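Local coordinates for subtilisin-like protein (Prochloron didemni, PDB 3ZXY), which probably acts as a serine endopeptidase of the subtilisin (S8) family, forming the protease domain of the longer protein PatA, at residues A[162-167]-A[215-220]; A[171-176]-A[187-192]; A[52-57]-A[205-210]; A[142-147]-A[181-186]. The protein carries 1 engineered substitution. One frame throughout, in Å; residues are numbered along the deposited sequence.

Overall arrangement
From the N terminus, helix 47-60 supplies the first half of contact 3, which closes the widest loop when strand 204-207 returns to it; contacts 2 and 4 lie wholly within that loop. Contact 4 joins the end of strand 139-143 to helix 181-186. Contact 1 starts on 162-167, the neighbouring strand of the sheet, and closes only with helix 210-230, so it crosses both contact 4 and contact 3. Contact 2 is enclosed by contact 1, crosses contact 4, and ties the loop 171-176 to edge strand 187-191. Contacts 1, 2 and 4 thus gather on neighbouring strands of the parallel sheet, while contact 3 bridges to the small hairpin 195-207.

Contact 1: residues A[162-167]-A[215-220]; sequences LAVGAM and PIVSGV
Val217 projects from its helix toward strand 162-167 and divides its two methyl groups between Leu162 and Val164. CG1 of Val217 meets CD2 of Leu162 at 3.6 Å, and CG2 of Val217 meets CG1 of Val164 at 3.7 Å; both pairs approach tip to tip. The other branch of Val164 also takes part, its CG2 lying 3.8 Å from CB of Val217 and within touching range of both Val217 methyls. With chi1 of Val217 at 173°, CG1 is opposite the backbone N and CG2 opposite the carbonyl carbon, a rotation that turns CG1 to Leu162 and CG2 to Val164. Leu162 and Val164 are two apart on an extended strand and present the same face to the helix, whereas CB of Ala163, between them, points away. No hydrogen bond links the segments, so the join is purely apolar, and all three touching residues are buried.

In the next layer, Val141 packs against Val164 and Val217, and Ala190 touches the same two valines, so the flanking strands 139-143 and 187-191 complete the bed under Val217. Backbone hydrogen bonds from Leu162 to Leu140 and Ala142, and from Ala163 to Gln186 and Ile188, hold the strand between these neighbours. On the helix, Ser218 OG is hydrogen-bonded to Asn110 OD1. The arrangement is that of the subtilase alpha/beta core, where a helix whose first turn holds the predicted catalytic serine position, here the engineered Ala211, packs on the central parallel sheet.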
# COMPACT_ATOMS: atom_id res chain seq x y z
N LEU A 162 8.55 -2.94 0.86
CA LEU A 162 7.75 -3.89 1.62
C LEU A 162 6.73 -4.51 0.68
O LEU A 162 5.82 -3.82 0.21
CB LEU A 162 7.06 -3.20 2.80
CG LEU A 162 6.20 -4.06 3.72
CD1 LEU A 162 6.95 -5.29 4.20
CD2 LEU A 162 5.70 -3.22 4.90
N ALA A 163 6.93 -5.78 0.35
CA ALA A 163 6.04 -6.52 -0.52
C ALA A 163 4.89 -7.09 0.28
O ALA A 163 5.07 -7.50 1.45
CB ALA A 163 6.81 -7.64 -1.21
N VAL A 164 3.70 -7.15 -0.32
CA VAL A 164 2.52 -7.62 0.40
C VAL A 164 1.80 -8.70 -0.39
O VAL A 164 1.35 -8.47 -1.53
CB VAL A 164 1.55 -6.47 0.73
CG1 VAL A 164 0.36 -6.98 1.54
CG2 VAL A 164 2.26 -5.32 1.45
N GLY A 165 1.71 -9.87 0.22
CA GLY A 165 0.88 -10.97 -0.28
C GLY A 165 -0.45 -11.03 0.45
O GLY A 165 -0.68 -10.29 1.40
N ALA A 166 -1.31 -11.96 0.00
CA ALA A 166 -2.67 -12.07 0.51
C ALA A 166 -2.90 -13.36 1.28
O ALA A 166 -2.49 -14.45 0.85
CB ALA A 166 -3.68 -11.98 -0.65
N MET A 167 -3.58 -13.22 2.42
CA MET A 167 -4.01 -14.35 3.22
C MET A 167 -5.53 -14.27 3.42
O MET A 167 -6.15 -13.22 3.23
CB MET A 167 -3.27 -14.43 4.56
CG MET A 167 -3.41 -13.19 5.39
SD MET A 167 -2.65 -13.51 7.02
CE MET A 167 -2.84 -11.90 7.78
N PRO A 215 -2.93 -1.96 0.64
CA PRO A 215 -3.32 -0.77 1.41
C PRO A 215 -3.60 -1.03 2.87
O PRO A 215 -3.52 -0.08 3.68
CB PRO A 215 -4.56 -0.25 0.66
CG PRO A 215 -5.05 -1.43 -0.10
CD PRO A 215 -3.84 -2.19 -0.50
N ILE A 216 -3.92 -2.26 3.25
CA ILE A 216 -4.06 -2.58 4.66
C ILE A 216 -2.71 -2.38 5.33
O ILE A 216 -2.60 -1.76 6.40
CB ILE A 216 -4.60 -4.00 4.88
CG1 ILE A 216 -6.05 -4.08 4.36
CG2 ILE A 216 -4.57 -4.34 6.38
CD1 ILE A 216 -6.67 -5.44 4.41
N VAL A 217 -1.66 -2.91 4.72
CA VAL A 217 -0.30 -2.71 5.25
C VAL A 217 0.12 -1.24 5.21
O VAL A 217 0.69 -0.74 6.18
CB VAL A 217 0.72 -3.62 4.52
CG1 VAL A 217 2.15 -3.30 4.95
CG2 VAL A 217 0.38 -5.09 4.74
N SER A 218 -0.18 -0.52 4.13
CA SER A 218 0.15 0.91 4.07
C SER A 218 -0.55 1.67 5.19
O SER A 218 0.05 2.54 5.83
CB SER A 218 -0.27 1.48 2.74
OG SER A 218 0.56 0.93 1.72
N GLY A 219 -1.81 1.34 5.43
CA GLY A 219 -2.57 1.96 6.52
C GLY A 219 -1.97 1.70 7.89
O GLY A 219 -1.80 2.64 8.71
N VAL A 220 -1.63 0.44 8.15
CA VAL A 220 -1.00 0.08 9.42
C VAL A 220 0.35 0.80 9.57
O VAL A 220 0.68 1.32 10.65
CB VAL A 220 -0.86 -1.44 9.58
CG1 VAL A 220 0.01 -1.76 10.80
CG2 VAL A 220 -2.25 -2.07 9.69

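Contact 2: residues A[171-176]-A[187-192]; sequences GHPLDF and GILAPG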
# COMPACT_ATOMS: atom_id res chain seq x y z
N GLY A 171 -5.68 -16.82 8.32
CA GLY A 171 -4.24 -16.66 8.30
C GLY A 171 -3.50 -17.59 7.35
O GLY A 171 -2.28 -17.76 7.46
N HIS A 172 -4.21 -18.18 6.40
CA HIS A 172 -3.56 -19.04 5.41
C HIS A 172 -3.30 -18.26 4.16
O HIS A 172 -4.19 -17.55 3.71
CB HIS A 172 -4.44 -20.22 5.07
CG HIS A 172 -4.87 -21.03 6.26
ND1 HIS A 172 -6.14 -21.42 6.46
CD2 HIS A 172 -4.14 -21.50 7.35
CE1 HIS A 172 -6.22 -22.13 7.60
NE2 HIS A 172 -4.99 -22.18 8.15
N PRO A 173 -2.11 -18.41 3.56
CA PRO A 173 -1.90 -17.71 2.31
C PRO A 173 -2.88 -18.14 1.23
O PRO A 173 -3.26 -19.32 1.18
CB PRO A 173 -0.48 -18.11 1.88
CG PRO A 173 -0.11 -19.26 2.72
CD PRO A 173 -0.93 -19.20 3.97
N LEU A 174 -3.31 -17.19 0.42
CA LEU A 174 -4.18 -17.51 -0.72
C LEU A 174 -3.35 -18.22 -1.78
O LEU A 174 -2.16 -17.95 -1.91
CB LEU A 174 -4.77 -16.24 -1.31
CG LEU A 174 -5.69 -15.39 -0.43
CD1 LEU A 174 -6.33 -14.28 -1.26
CD2 LEU A 174 -6.74 -16.22 0.27
N ASP A 175 -4.00 -19.06 -2.58
CA ASP A 175 -3.32 -19.75 -3.67
C ASP A 175 -2.79 -18.69 -4.64
O ASP A 175 -1.68 -18.80 -5.15
CB ASP A 175 -4.28 -20.66 -4.45
CG ASP A 175 -4.72 -21.90 -3.70
OD1 ASP A 175 -3.95 -22.40 -2.86
OD2 ASP A 175 -5.83 -22.41 -4.01
N PHE A 176 -3.62 -17.69 -4.89
CA PHE A 176 -3.33 -16.66 -5.89
C PHE A 176 -2.59 -15.49 -5.28
O PHE A 176 -3.07 -14.36 -5.19
CB PHE A 176 -4.63 -16.27 -6.61
CG PHE A 176 -5.26 -17.41 -7.35
CD1 PHE A 176 -4.54 -18.06 -8.35
CD2 PHE A 176 -6.52 -17.89 -7.03
CE1 PHE A 176 -5.09 -19.13 -9.03
CE2 PHE A 176 -7.06 -18.95 -7.71
CZ PHE A 176 -6.35 -19.57 -8.71
N GLY A 187 8.63 -9.62 2.28
CA GLY A 187 7.19 -9.70 2.07
C GLY A 187 6.46 -10.13 3.33
O GLY A 187 6.96 -10.92 4.11
N ILE A 188 5.24 -9.61 3.49
CA ILE A 188 4.36 -10.05 4.55
C ILE A 188 2.98 -10.32 3.97
O ILE A 188 2.60 -9.74 2.96
CB ILE A 188 4.29 -9.04 5.73
CG1 ILE A 188 3.77 -7.69 5.30
CG2 ILE A 188 5.64 -9.00 6.45
CD1 ILE A 188 3.51 -6.83 6.54
N LEU A 189 2.25 -11.20 4.64
CA LEU A 189 0.87 -11.49 4.25
C LEU A 189 -0.09 -10.59 4.99
O LEU A 189 0.01 -10.41 6.21
CB LEU A 189 0.51 -12.95 4.55
CG LEU A 189 1.27 -14.05 3.82
CD1 LEU A 189 0.83 -15.42 4.33
CD2 LEU A 189 1.06 -13.95 2.30
N ALA A 190 -1.07 -10.06 4.27
CA ALA A 190 -2.13 -9.28 4.90
C ALA A 190 -3.46 -9.75 4.35
O ALA A 190 -3.52 -10.45 3.33
CB ALA A 190 -1.92 -7.78 4.68
N PRO A 191 -4.57 -9.41 5.02
CA PRO A 191 -5.86 -9.90 4.54
C PRO A 191 -6.11 -9.46 3.11
O PRO A 191 -5.94 -8.28 2.80
CB PRO A 191 -6.86 -9.23 5.51
CG PRO A 191 -6.07 -9.03 6.74
CD PRO A 191 -4.69 -8.68 6.29
N GLY A 192 -6.47 -10.41 2.26
CA GLY A 192 -6.67 -10.11 0.84
C GLY A 192 -7.90 -10.74 0.22
O GLY A 192 -8.02 -10.76 -1.00
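Pro173, next to His172, whose N is hydrogen-bonded to Asp168 OD1, lays its ring against the end of the Leu189 side chain, the two crossing obliquely. CB of Pro173 is 3.9 Å from CD1 of Leu189, and the same methyl lies 4.1 Å from CA of Pro173 and 4.2 Å from its CD, so one terminal methyl bears on the carbon rim of the pyrrolidine. The Leu189 chain places it there: CG is anti to the carbonyl carbon (chi1 -63°), and CD1 continues the extended line from CA (chi2 176°).

Leu174 follows and reaches Gly192, just past the end of the strand. Its CD1 comes to rest 3.9 Å from O of Gly192 and 4.1 Å from C of Gly192, touching the carbonyl by van der Waals contact alone. That oxygen is probably hydrogen-bonded elsewhere, to the backbone N of Gly209. The Leu174 backbone is tied as well, its N forming a hydrogen bond to O of Ala166, on the strand it has just left. No hydrogen bond spans the two segments.

Together these contacts drape the loop 171-176 over 187-191, one of the two edge strands of the parallel sheet. Leu189 faces the loop, Leu263 and Met167 of the adjacent strand, while Ile188 and Ala190 point across to Val217, and Ala190 also to Ala213, of helix 210-230. The strand is thereby covered by loop and helix on its two faces.

Contact 3: residues A[52-57]-A[205-210]; sequences GTHVAS and ERLSGT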
# COMPACT_ATOMS: atom_id res chain seq x y z
N GLY A 52 -8.57 2.22 -8.10
CA GLY A 52 -8.01 3.29 -7.29
C GLY A 52 -8.94 3.77 -6.20
O GLY A 52 -8.50 4.03 -5.08
N THR A 53 -10.23 3.89 -6.50
CA THR A 53 -11.21 4.32 -5.50
C THR A 53 -11.30 3.29 -4.37
O THR A 53 -11.35 3.66 -3.18
CB THR A 53 -12.58 4.54 -6.14
OG1 THR A 53 -12.46 5.53 -7.18
CG2 THR A 53 -13.63 4.99 -5.11
N HIS A 54 -11.26 2.01 -4.72
CA HIS A 54 -11.32 0.95 -3.73
C HIS A 54 -10.09 0.99 -2.86
O HIS A 54 -10.19 1.02 -1.62
CB HIS A 54 -11.44 -0.39 -4.44
CG HIS A 54 -11.89 -1.51 -3.55
ND1 HIS A 54 -11.06 -2.09 -2.65
CD2 HIS A 54 -13.11 -2.16 -3.43
CE1 HIS A 54 -11.71 -3.08 -2.01
NE2 HIS A 54 -12.97 -3.11 -2.48
N VAL A 55 -8.91 1.01 -3.48
CA VAL A 55 -7.63 1.04 -2.73
C VAL A 55 -7.56 2.25 -1.79
O VAL A 55 -7.21 2.12 -0.60
CB VAL A 55 -6.42 1.01 -3.71
CG1 VAL A 55 -5.10 1.39 -3.02
CG2 VAL A 55 -6.30 -0.37 -4.35
N ALA A 56 -7.92 3.43 -2.29
CA ALA A 56 -7.85 4.64 -1.48
C ALA A 56 -8.80 4.53 -0.30
O ALA A 56 -8.45 4.95 0.82
CB ALA A 56 -8.16 5.89 -2.29
N SER A 57 -9.97 3.94 -0.51
CA SER A 57 -10.99 3.88 0.55
C SER A 57 -10.55 3.00 1.72
O SER A 57 -10.94 3.25 2.86
CB SER A 57 -12.34 3.43 -0.02
OG SER A 57 -12.36 2.06 -0.39
N GLU A 205 -18.03 -2.50 -2.67
CA GLU A 205 -17.82 -3.84 -3.19
C GLU A 205 -16.73 -4.50 -2.37
O GLU A 205 -15.88 -3.81 -1.84
CB GLU A 205 -17.39 -3.77 -4.66
CG GLU A 205 -17.24 -5.14 -5.31
CD GLU A 205 -17.33 -5.09 -6.83
OE1 GLU A 205 -17.16 -3.99 -7.41
OE2 GLU A 205 -17.56 -6.16 -7.44
N ARG A 206 -16.79 -5.83 -2.27
CA ARG A 206 -15.70 -6.62 -1.67
C ARG A 206 -14.87 -7.30 -2.75
O ARG A 206 -15.41 -8.06 -3.58
CB ARG A 206 -16.25 -7.65 -0.70
CG ARG A 206 -16.84 -6.99 0.53
CD ARG A 206 -17.30 -7.98 1.59
NE ARG A 206 -17.75 -7.29 2.80
CZ ARG A 206 -16.98 -6.91 3.82
NH1 ARG A 206 -15.67 -7.15 3.85
NH2 ARG A 206 -17.53 -6.27 4.85
N LEU A 207 -13.57 -7.02 -2.72
CA LEU A 207 -12.65 -7.49 -3.76
C LEU A 207 -11.52 -8.29 -3.13
O LEU A 207 -11.19 -8.11 -1.95
CB LEU A 207 -12.07 -6.31 -4.54
CG LEU A 207 -13.09 -5.46 -5.33
CD1 LEU A 207 -12.41 -4.28 -6.02
CD2 LEU A 207 -13.85 -6.29 -6.34
N SER A 208 -10.91 -9.16 -3.93
CA SER A 208 -9.83 -10.01 -3.45
C SER A 208 -8.60 -9.82 -4.30
O SER A 208 -8.69 -9.57 -5.51
CB SER A 208 -10.23 -11.47 -3.45
OG SER A 208 -11.44 -11.69 -2.71
N GLY A 209 -7.45 -9.94 -3.65
CA GLY A 209 -6.18 -9.86 -4.36
C GLY A 209 -5.12 -9.15 -3.57
O GLY A 209 -5.40 -8.46 -2.59
N THR A 210 -3.87 -9.29 -4.00
CA THR A 210 -2.78 -8.61 -3.33
C THR A 210 -2.90 -7.09 -3.43
O THR A 210 -2.38 -6.39 -2.56
CB THR A 210 -1.38 -9.07 -3.82
OG1 THR A 210 -1.20 -8.76 -5.21
CG2 THR A 210 -1.19 -10.57 -3.60
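A hydrogen bond and a CH-pi contact, both made by the ring of His54, join helix 47-60 to strand 204-207, the second strand of a small antiparallel hairpin. His54 lies one turn beyond His51, the predicted charge-relay histidine in the early part of this subtilase helix, and its side chain is about 6 Å from that of His51. A first torsion of -164° swings the ring away from the helix backbone toward the strand. There NE2 of His54 donates to the backbone O of Glu205 at 3.1 Å. The bond is bent, with 140° at the hydrogen, and the donor stands 44° out of the carbonyl plane of Glu205.

Leu207, two residues on, comes to one face of the ring. Its CD1 is 3.7 Å from the centroid of the His54 ring, shifted toward the rim, and its closest approach is to CD2 of His54 at 3.4 Å. CG of Leu207 lies 3.7 Å from NE2 of His54, so the leucine spreads over the face beside the NE2-CD2 side, while Glu205 O takes the edge. Phe212 of helix 210-230 meets the His54 ring edge-to-face and also packs on Leu207. Backbone bonds from Glu205 to Gly197 and from Leu207 to Ile195 hold the strand in its hairpin.

One turn on, Ser57 OG bonds back to O of His54 at 2.7 Å and also to Ala198 N, a second link between helix and hairpin. Chemically, a carbonyl acceptor implies that NE2 carries a proton; it does not by itself require a charged ring. OE1 of Glu205, 6.5 Å from NE2 of His54, could at most exert a distant electrostatic effect.

Contact 4: residues A[142-147]-A[181-186]; sequences AAAGNN and STYEQQ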
# COMPACT_ATOMS: atom_id res chain seq x y z
N ALA A 142 4.15 -2.46 -1.77
CA ALA A 142 3.76 -2.88 -3.12
C ALA A 142 3.18 -4.28 -3.16
O ALA A 142 3.63 -5.17 -2.45
CB ALA A 142 4.95 -2.78 -4.08
N ALA A 143 2.22 -4.48 -4.06
CA ALA A 143 1.54 -5.76 -4.20
C ALA A 143 2.45 -6.85 -4.77
O ALA A 143 3.13 -6.64 -5.77
CB ALA A 143 0.32 -5.61 -5.12
N ALA A 144 2.43 -8.02 -4.12
CA ALA A 144 3.24 -9.17 -4.55
C ALA A 144 2.82 -9.73 -5.91
O ALA A 144 3.64 -10.36 -6.59
CB ALA A 144 3.15 -10.29 -3.50
N GLY A 145 1.56 -9.53 -6.28
CA GLY A 145 0.98 -10.15 -7.47
C GLY A 145 0.22 -11.42 -7.15
O GLY A 145 0.52 -12.10 -6.17
N ASN A 146 -0.73 -11.76 -8.01
CA ASN A 146 -1.70 -12.83 -7.75
C ASN A 146 -1.44 -14.13 -8.51
O ASN A 146 -2.25 -15.05 -8.46
CB ASN A 146 -3.11 -12.38 -8.09
CG ASN A 146 -3.58 -11.17 -7.32
OD1 ASN A 146 -2.99 -10.79 -6.31
ND2 ASN A 146 -4.67 -10.56 -7.81
N ASN A 147 -0.32 -14.22 -9.22
CA ASN A 147 -0.11 -15.38 -10.10
C ASN A 147 -0.09 -16.70 -9.33
O ASN A 147 -0.50 -17.75 -9.84
CB ASN A 147 1.18 -15.23 -10.93
CG ASN A 147 1.32 -13.86 -11.58
OD1 ASN A 147 1.57 -12.85 -10.90
ND2 ASN A 147 1.14 -13.82 -12.92
N SER A 181 11.49 -15.76 -4.10
CA SER A 181 12.49 -15.79 -3.00
C SER A 181 12.64 -14.47 -2.27
O SER A 181 12.75 -14.45 -1.06
CB SER A 181 13.86 -16.24 -3.48
OG SER A 181 14.34 -15.39 -4.50
N THR A 182 12.64 -13.36 -3.00
CA THR A 182 12.87 -12.06 -2.37
C THR A 182 11.79 -11.71 -1.38
O THR A 182 12.03 -11.00 -0.40
CB THR A 182 13.00 -10.98 -3.45
OG1 THR A 182 14.03 -11.39 -4.35
CG2 THR A 182 13.33 -9.57 -2.82
N TYR A 183 10.59 -12.23 -1.61
CA TYR A 183 9.48 -11.99 -0.71
C TYR A 183 9.64 -12.71 0.63
O TYR A 183 8.97 -12.34 1.59
CB TYR A 183 8.19 -12.45 -1.34
CG TYR A 183 7.73 -11.74 -2.60
CD1 TYR A 183 8.20 -10.48 -2.95
CD2 TYR A 183 6.78 -12.32 -3.41
CE1 TYR A 183 7.73 -9.84 -4.08
CE2 TYR A 183 6.31 -11.69 -4.54
CZ TYR A 183 6.77 -10.45 -4.88
OH TYR A 183 6.28 -9.80 -6.00
N GLU A 184 10.48 -13.73 0.72
CA GLU A 184 10.72 -14.39 2.00
C GLU A 184 11.43 -13.43 2.94
O GLU A 184 11.34 -13.57 4.17
CB GLU A 184 11.54 -15.66 1.80
CG GLU A 184 11.55 -16.64 2.96
CD GLU A 184 12.43 -17.86 2.64
OE1 GLU A 184 12.21 -18.51 1.58
OE2 GLU A 184 13.33 -18.18 3.46
N GLN A 185 12.17 -12.47 2.38
CA GLN A 185 12.92 -11.51 3.19
C GLN A 185 12.17 -10.22 3.41
O GLN A 185 12.32 -9.58 4.45
CB GLN A 185 14.28 -11.17 2.56
CG GLN A 185 15.30 -12.30 2.66
CD GLN A 185 15.21 -13.30 1.51
OE1 GLN A 185 15.26 -12.92 0.33
NE2 GLN A 185 15.13 -14.59 1.85
N GLN A 186 11.38 -9.79 2.42
CA GLN A 186 10.75 -8.47 2.50
C GLN A 186 9.26 -8.45 2.25
O GLN A 186 8.67 -7.38 2.06
CB GLN A 186 11.47 -7.47 1.60
CG GLN A 186 11.30 -7.67 0.10
CD GLN A 186 12.17 -6.74 -0.71
OE1 GLN A 186 13.36 -6.57 -0.39
NE2 GLN A 186 11.62 -6.15 -1.75
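Tyr183 sends its phenol from helix 181-186 to Ala144, in the turn that follows strand 139-143 of the subtilase parallel sheet. This Ala-Ala-Gly-Asn turn matches the one that in subtilisin carries the oxyanion-hole asparagine, a part probably played here by Asn146. A chi1 of -64° sets the ring of Tyr183 beside the backbone N and directs it off the helix toward the turn. Its second torsion, -19°, brings the ring plane close to the line of the CA-CB bond and turns the CD2-CE2 side toward Ala144.

The hydroxyl completes the reach: Tyr183 OH donates to O of Ala144 at 2.8 Å. It arrives well to the side of the carbonyl and tilted somewhat out of its plane, with an angle of 114° at the oxygen, while that oxygen lies at the ring edge, near the ring plane. Beside the bond, CE2 of Tyr183 rests 3.6 Å from CB of Ala144, and OH of Tyr183 comes to 3.4 Å from CA of Ala144, so CB, CA and O of Ala144 all touch the phenol.

Both polar atoms have further partners. Tyr183 OH is also bonded to His153 N, and O of Ala144 to Asn178 ND2, so each of these two buried atoms has a second hydrogen-bond partner. Beyond Ala144, Asn146 OD1 is hydrogen-bonded to Thr210 N and Gly145 N to Thr210 OG1, which pins the turn beside the start of helix 210-230. The other edge of the ring meets strand 162-167, where CD1 of Tyr183 touches CB of Ala163 at 3.6 Å.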